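Local coordinates for mandelate racemase / muconate lactonizing enzyme family protein (Agrobacterium tumefaciens, PDB 4DXK) that probably acts as a lyase or racemase of the enolase superfamily, with a metal site in its barrel domain, at residues M214-S219 and H241-K246; P263-E268 and V287-I292. All blocks are in the same frame, centred on the assembly; numbering follows the deposited sequence.

Contact 1 (M214-S219 and H241-K246). With NA (sodium ion), chain C; PO4 (phosphate ion), chain B.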
loop_
_atom_site.group_PDB
_atom_site.type_symbol
_atom_site.label_atom_id
_atom_site.label_comp_id
_atom_site.label_asym_id
_atom_site.label_seq_id
_atom_site.Cartn_x
_atom_site.Cartn_y
_atom_site.Cartn_z
ATOM N N MET A 214 -3.325 -33.944 1.776
ATOM C CA MET A 214 -4.029 -32.729 2.158
ATOM C C MET A 214 -4.169 -32.696 3.670
ATOM O O MET A 214 -4.390 -33.737 4.296
ATOM C CB MET A 214 -5.415 -32.718 1.529
ATOM C CG MET A 214 -5.384 -32.624 0.020
ATOM S SD MET A 214 -6.663 -33.639 -0.709
ATOM C CE MET A 214 -6.362 -33.329 -2.449
ATOM N N VAL A 215 -4.039 -31.512 4.263
ATOM C CA VAL A 215 -4.194 -31.379 5.701
ATOM C C VAL A 215 -5.396 -30.513 5.987
ATOM O O VAL A 215 -5.504 -29.382 5.493
ATOM C CB VAL A 215 -2.964 -30.758 6.346
ATOM C CG1 VAL A 215 -3.089 -30.843 7.859
ATOM C CG2 VAL A 215 -1.702 -31.465 5.872
ATOM N N GLU A 216 -6.298 -31.062 6.779
ATOM C CA GLU A 216 -7.487 -30.377 7.235
ATOM C C GLU A 216 -7.257 -29.904 8.667
ATOM O O GLU A 216 -6.793 -30.689 9.495
ATOM C CB GLU A 216 -8.631 -31.387 7.232
ATOM C CG GLU A 216 -9.822 -30.942 7.994
ATOM C CD GLU A 216 -10.559 -29.897 7.230
ATOM O OE1 GLU A 216 -10.315 -28.693 7.464
ATOM O OE2 GLU A 216 -11.354 -30.297 6.358
ATOM N N PHE A 217 -7.586 -28.647 8.963
ATOM C CA PHE A 217 -7.471 -28.109 10.321
ATOM C C PHE A 217 -8.800 -27.720 10.954
ATOM O O PHE A 217 -8.845 -27.361 12.130
ATOM C CB PHE A 217 -6.546 -26.892 10.339
ATOM C CG PHE A 217 -5.120 -27.207 10.000
ATOM C CD1 PHE A 217 -4.282 -27.787 10.947
ATOM C CD2 PHE A 217 -4.609 -26.934 8.734
ATOM C CE1 PHE A 217 -2.962 -28.063 10.647
ATOM C CE2 PHE A 217 -3.285 -27.219 8.430
ATOM C CZ PHE A 217 -2.460 -27.777 9.393
ATOM N N HIS A 218 -9.864 -27.744 10.159
ATOM C CA HIS A 218 -11.216 -27.454 10.646
ATOM C C HIS A 218 -11.337 -26.113 11.373
ATOM O O HIS A 218 -12.164 -25.961 12.268
ATOM C CB HIS A 218 -11.709 -28.588 11.547
ATOM C CG HIS A 218 -12.020 -29.850 10.804
ATOM N ND1 HIS A 218 -11.527 -31.079 11.185
ATOM C CD2 HIS A 218 -12.778 -30.069 9.706
ATOM C CE1 HIS A 218 -11.980 -32.008 10.358
ATOM N NE2 HIS A 218 -12.739 -31.420 9.451
ATOM N N SER A 219 -10.520 -25.140 10.976
ATOM C CA SER A 219 -10.553 -23.787 11.549
ATOM C C SER A 219 -10.361 -23.750 13.059
ATOM O O SER A 219 -10.859 -22.844 13.725
ATOM C CB SER A 219 -11.841 -23.047 11.169
ATOM O OG SER A 219 -11.797 -22.723 9.788
ATOM N N HIS A 241 -3.204 -26.778 2.904
ATOM C CA HIS A 241 -3.518 -26.594 4.317
ATOM C C HIS A 241 -4.878 -25.940 4.388
ATOM O O HIS A 241 -5.033 -24.750 4.069
ATOM C CB HIS A 241 -2.461 -25.733 5.012
ATOM C CG HIS A 241 -1.136 -26.414 5.152
ATOM N ND1 HIS A 241 -0.024 -25.783 5.670
ATOM C CD2 HIS A 241 -0.739 -27.672 4.843
ATOM C CE1 HIS A 241 0.999 -26.620 5.670
ATOM N NE2 HIS A 241 0.594 -27.772 5.166
ATOM N N GLU A 242 -5.872 -26.732 4.773
ATOM C CA GLU A 242 -7.270 -26.331 4.675
ATOM C C GLU A 242 -7.774 -25.755 5.988
ATOM O O GLU A 242 -7.612 -26.363 7.057
ATOM C CB GLU A 242 -8.108 -27.541 4.268
ATOM C CG GLU A 242 -9.593 -27.258 4.059
ATOM C CD GLU A 242 -10.326 -28.463 3.499
ATOM O OE1 GLU A 242 -9.677 -29.357 2.919
ATOM O OE2 GLU A 242 -11.566 -28.541 3.654
ATOM N N ASP A 243 -8.393 -24.583 5.900
ATOM C CA ASP A 243 -8.980 -23.908 7.055
ATOM C C ASP A 243 -8.032 -23.893 8.259
ATOM O O ASP A 243 -8.390 -24.336 9.350
ATOM C CB ASP A 243 -10.339 -24.530 7.386
ATOM C CG ASP A 243 -11.382 -24.214 6.340
ATOM O OD1 ASP A 243 -11.263 -23.150 5.719
ATOM O OD2 ASP A 243 -12.310 -25.017 6.133
ATOM N N PRO A 244 -6.820 -23.350 8.070
ATOM C CA PRO A 244 -5.847 -23.369 9.168
ATOM C C PRO A 244 -6.254 -22.511 10.363
ATOM O O PRO A 244 -5.810 -22.781 11.485
ATOM C CB PRO A 244 -4.585 -22.800 8.520
ATOM C CG PRO A 244 -5.094 -21.960 7.369
ATOM C CD PRO A 244 -6.261 -22.734 6.849
ATOM N N ILE A 245 -7.057 -21.480 10.107
ATOM C CA ILE A 245 -7.589 -20.586 11.128
ATOM C C ILE A 245 -9.061 -20.345 10.804
ATOM O O ILE A 245 -9.537 -20.749 9.749
ATOM C CB ILE A 245 -6.826 -19.232 11.198
ATOM C CG1 ILE A 245 -6.974 -18.455 9.881
ATOM C CG2 ILE A 245 -5.350 -19.434 11.578
ATOM C CD1 ILE A 245 -6.470 -17.016 9.975
ATOM N N LYS A 246 -9.778 -19.701 11.711
ATOM C CA LYS A 246 -11.171 -19.332 11.485
ATOM C C LYS A 246 -11.238 -18.342 10.337
ATOM O O LYS A 246 -10.422 -17.428 10.246
ATOM C CB LYS A 246 -11.753 -18.690 12.745
ATOM C CG LYS A 246 -13.269 -18.615 12.762
ATOM C CD LYS A 246 -13.892 -19.948 13.094
ATOM C CE LYS A 246 -15.384 -19.802 13.380
ATOM N NZ LYS A 246 -15.970 -21.136 13.568
HETATM NA NA NA C . -12.992 -29.396 5.270
HETATM P P PO4 B . -13.846 -32.477 5.179
HETATM O O1 PO4 B . -13.415 -31.234 4.416
HETATM O O2 PO4 B . -15.270 -32.324 5.660
HETATM O O3 PO4 B . -13.793 -33.722 4.335
HETATM O O4 PO4 B . -12.938 -32.665 6.378
HETATM O O HOH W 1 -12.557 -27.610 6.697
HETATM O O HOH W 2 -13.045 -25.498 8.665
HETATM O O HOH W 3 -14.495 -30.179 6.908
#

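Contact 2 (P263-E268 and V287-I292). With NA (sodium ion), chain C.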
loop_
_atom_site.group_PDB
_atom_site.type_symbol
_atom_site.label_atom_id
_atom_site.label_comp_id
_atom_site.label_asym_id
_atom_site.label_seq_id
_atom_site.Cartn_x
_atom_site.Cartn_y
_atom_site.Cartn_z
ATOM N N PRO A 263 -0.123 -24.251 -0.166
ATOM C CA PRO A 263 -1.174 -23.249 -0.351
ATOM C C PRO A 263 -2.300 -23.435 0.652
ATOM O O PRO A 263 -2.579 -24.557 1.112
ATOM C CB PRO A 263 -1.689 -23.527 -1.769
ATOM C CG PRO A 263 -1.302 -24.944 -2.049
ATOM C CD PRO A 263 0.009 -25.137 -1.336
ATOM N N ILE A 264 -2.948 -22.325 0.980
ATOM C CA ILE A 264 -4.143 -22.342 1.800
ATOM C C ILE A 264 -5.307 -22.875 0.983
ATOM O O ILE A 264 -5.552 -22.422 -0.143
ATOM C CB ILE A 264 -4.490 -20.916 2.260
ATOM C CG1 ILE A 264 -3.373 -20.356 3.139
ATOM C CG2 ILE A 264 -5.820 -20.882 3.006
ATOM C CD1 ILE A 264 -3.492 -18.868 3.383
ATOM N N SER A 265 -6.037 -23.818 1.553
ATOM C CA SER A 265 -7.304 -24.254 1.009
ATOM C C SER A 265 -8.398 -23.586 1.843
ATOM O O SER A 265 -8.465 -23.778 3.061
ATOM C CB SER A 265 -7.366 -25.775 1.112
ATOM O OG SER A 265 -8.635 -26.295 0.869
ATOM N N ALA A 266 -9.221 -22.762 1.204
ATOM C CA ALA A 266 -10.220 -21.958 1.903
ATOM C C ALA A 266 -11.346 -21.633 0.931
ATOM O O ALA A 266 -11.059 -21.325 -0.232
ATOM C CB ALA A 266 -9.592 -20.662 2.411
ATOM N N SER A 267 -12.613 -21.713 1.350
ATOM C CA SER A 267 -13.066 -22.395 2.564
ATOM C C SER A 267 -14.516 -22.822 2.378
ATOM O O SER A 267 -15.366 -22.003 2.010
ATOM C CB SER A 267 -13.003 -21.500 3.800
ATOM O OG SER A 267 -13.551 -22.185 4.923
ATOM N N GLU A 268 -14.806 -24.079 2.700
ATOM C CA GLU A 268 -16.176 -24.581 2.746
ATOM C C GLU A 268 -17.052 -23.766 3.704
ATOM O O GLU A 268 -18.280 -23.794 3.604
ATOM C CB GLU A 268 -16.170 -26.052 3.170
ATOM C CG GLU A 268 -15.728 -26.261 4.624
ATOM C CD GLU A 268 -15.443 -27.706 4.995
ATOM O OE1 GLU A 268 -14.819 -28.415 4.188
ATOM O OE2 GLU A 268 -15.836 -28.129 6.108
ATOM N N VAL A 287 -6.062 -22.844 -3.011
ATOM C CA VAL A 287 -7.132 -23.683 -3.523
ATOM C C VAL A 287 -8.446 -23.119 -3.004
ATOM O O VAL A 287 -8.623 -22.951 -1.788
ATOM C CB VAL A 287 -6.979 -25.136 -3.077
ATOM C CG1 VAL A 287 -8.095 -25.979 -3.665
ATOM C CG2 VAL A 287 -5.615 -25.675 -3.503
ATOM N N VAL A 288 -9.349 -22.783 -3.920
ATOM C CA VAL A 288 -10.627 -22.193 -3.554
ATOM C C VAL A 288 -11.612 -23.322 -3.282
ATOM O O VAL A 288 -12.029 -24.056 -4.188
ATOM C CB VAL A 288 -11.123 -21.215 -4.634
ATOM C CG1 VAL A 288 -12.538 -20.725 -4.321
ATOM C CG2 VAL A 288 -10.145 -20.040 -4.765
ATOM N N MET A 289 -11.959 -23.467 -2.006
ATOM C CA MET A 289 -12.875 -24.506 -1.547
ATOM C C MET A 289 -14.225 -23.890 -1.319
ATOM O O MET A 289 -14.338 -22.747 -0.881
ATOM C CB MET A 289 -12.414 -25.090 -0.220
ATOM C CG MET A 289 -10.956 -25.277 -0.133
ATOM S SD MET A 289 -10.321 -26.628 -1.133
ATOM C CE MET A 289 -11.150 -28.041 -0.394
ATOM N N LEU A 290 -15.262 -24.662 -1.601
ATOM C CA LEU A 290 -16.616 -24.217 -1.324
ATOM C C LEU A 290 -17.464 -25.457 -1.102
ATOM O O LEU A 290 -17.071 -26.555 -1.504
ATOM C CB LEU A 290 -17.159 -23.372 -2.479
ATOM C CG LEU A 290 -17.186 -23.971 -3.885
ATOM C CD1 LEU A 290 -18.377 -24.891 -4.098
ATOM C CD2 LEU A 290 -17.205 -22.865 -4.927
ATOM N N ASP A 291 -18.611 -25.283 -0.459
ATOM C CA ASP A 291 -19.619 -26.323 -0.383
ATOM C C ASP A 291 -20.878 -25.729 -0.983
ATOM O O ASP A 291 -21.382 -24.713 -0.494
ATOM C CB ASP A 291 -19.828 -26.745 1.078
ATOM C CG ASP A 291 -20.858 -27.847 1.233
ATOM O OD1 ASP A 291 -21.993 -27.650 0.748
ATOM O OD2 ASP A 291 -20.538 -28.907 1.821
ATOM N N ILE A 292 -21.374 -26.344 -2.056
ATOM C CA ILE A 292 -22.493 -25.779 -2.787
ATOM C C ILE A 292 -23.743 -25.618 -1.931
ATOM O O ILE A 292 -24.573 -24.757 -2.209
ATOM C CB ILE A 292 -22.832 -26.611 -4.040
ATOM C CG1 ILE A 292 -23.215 -28.035 -3.662
ATOM C CG2 ILE A 292 -21.672 -26.604 -5.031
ATOM C CD1 ILE A 292 -23.697 -28.826 -4.848
HETATM NA NA NA C . -12.992 -29.396 5.270
HETATM O O HOH W 4 -18.855 -22.873 1.056
HETATM O O HOH W 3 -14.495 -30.179 6.908
HETATM O O HOH W 1 -12.557 -27.610 6.697
#

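Contact 1 (M214-S219 and H241-K246)
Glu-216 and Glu-242 converge on one sodium ion, each through OE2, and the shared cation makes tolerable a separation of 3.2 Å between Glu-216 OE2 and Glu-242 OE2. The side chain of Glu-242 runs out extended, whereas that of Glu-216 bends at chi2 (74°), which brings its OE2 to 2.2 Å from the sodium ion. Phosphate O1, waters 1 and 3 and Glu-268 complete the shell; three such acidic ligands mark the metal site of the enolase superfamily.

Next outward, water 1 donates to Glu-216 OE1 and Asp-243 OD2. His-218 N gives a second hydrogen bond to Glu-216 OE1 (2.9 Å) from the anti side, 31° out of the carboxylate plane, and the His-218 ring places one face over Glu-216 CG. Lys-172 forms a salt bridge with Glu-242 OE1.

Parallel strand pairing positions the carboxylates: Glu-242 N bonds Val-215 O at 2.8 Å, nearly straight, and Phe-217 N bonds Glu-242 O. Past the strand ends, Ser-219 N reaches Asp-243 O at 2.8 Å. Val-215 and His-241 lie on the sheet face turned from the glutamates; there Phe-217 directs its edge at the face of His-241 in a T-shaped pair, planes at 86°.

Helix 223-232 connects strands 212-216 and 240-242 and touches Phe-217 through Ile-229, Tyr-256 of helix 253-259 packs on Phe-217 and Pro-244, and strand 170-173 flanks strand 212-216.

Contact 2 (P263-E268 and V287-I292)
Ala-266 lies opposite Val-288 and hydrogen-bonds through its backbone to the flanking Val-287 and Met-289, joining two parallel strands of the barrel. Ala-266 N donates to Val-287 O at 3.1 Å, almost in line with the carbonyl, while Met-289 N approaches Ala-266 O at 2.9 Å from well above the carbonyl plane, 62° out of it. The peptide after Ala-266 is cis. The bond from Val-287 N to Ile-264 O is weak, its angle at the hydrogen only 125°. Two CA-H...O contacts, Ser-265 CA to Val-287 O and Val-288 CA to Ala-266 O, add to this ladder.

Among the side chains, Met-289, bent at chi2 and chi3, turns toward Ser-265 OG, but the very short approach there, in one of two deposited conformers, is doubtful. Val-287 CB lies 4.2 Å from Ser-265 CA, and Val-287 and Met-289 both pack on Trp-240.

Metal binding falls to Glu-268, whose OE1 is 2.3 Å from the sodium ion. Its CG sits between the backbone N and the carbonyl carbon (chi1 68°), and the chain then extends to the ion. Water 3, itself a sodium ligand, donates to Glu-268 OE2 at 2.6 Å; Tyr-71 of the second subunit also hydrogen-bonds this oxygen.

Water 4 spans the loops beyond the strands, accepting from Asp-291 N at 2.9 Å and lying within donating distance of Glu-268 O. Asp-291 OD2 bonds His-318 ND1, consistent with the His-Asp dyad of mandelate racemase relatives, and Asp-291 OD1 bonds Ser-293.

Helix 272-281 makes the beta-alpha-beta crossover from strand 264-266 to strand 287-290. Strands 240-242 and 315-317 flank the pair, and helix 297-310 packs against Val-288 and Leu-290.

Contacts 1 and 2 follow one another along the chain, their centres about 10 Å apart, and take in four consecutive strands of the parallel barrel sheet: 212-216, 240-242, 264-266 and 287-290. The seam between them is the neighbouring pair 240-242 and 264-266, where Ser-265 N probably bonds His-241 O at 2.9 Å and, past the strands, Ser-267 OG probably bonds Asp-243 OD1 at 2.6 Å. Contact 1 supplies two sodium ligands and contact 2 the third, with waters 1 and 3 common to both. Successive strand ends thus build a single metal site, in keeping with the layout of enolase-superfamily active sites.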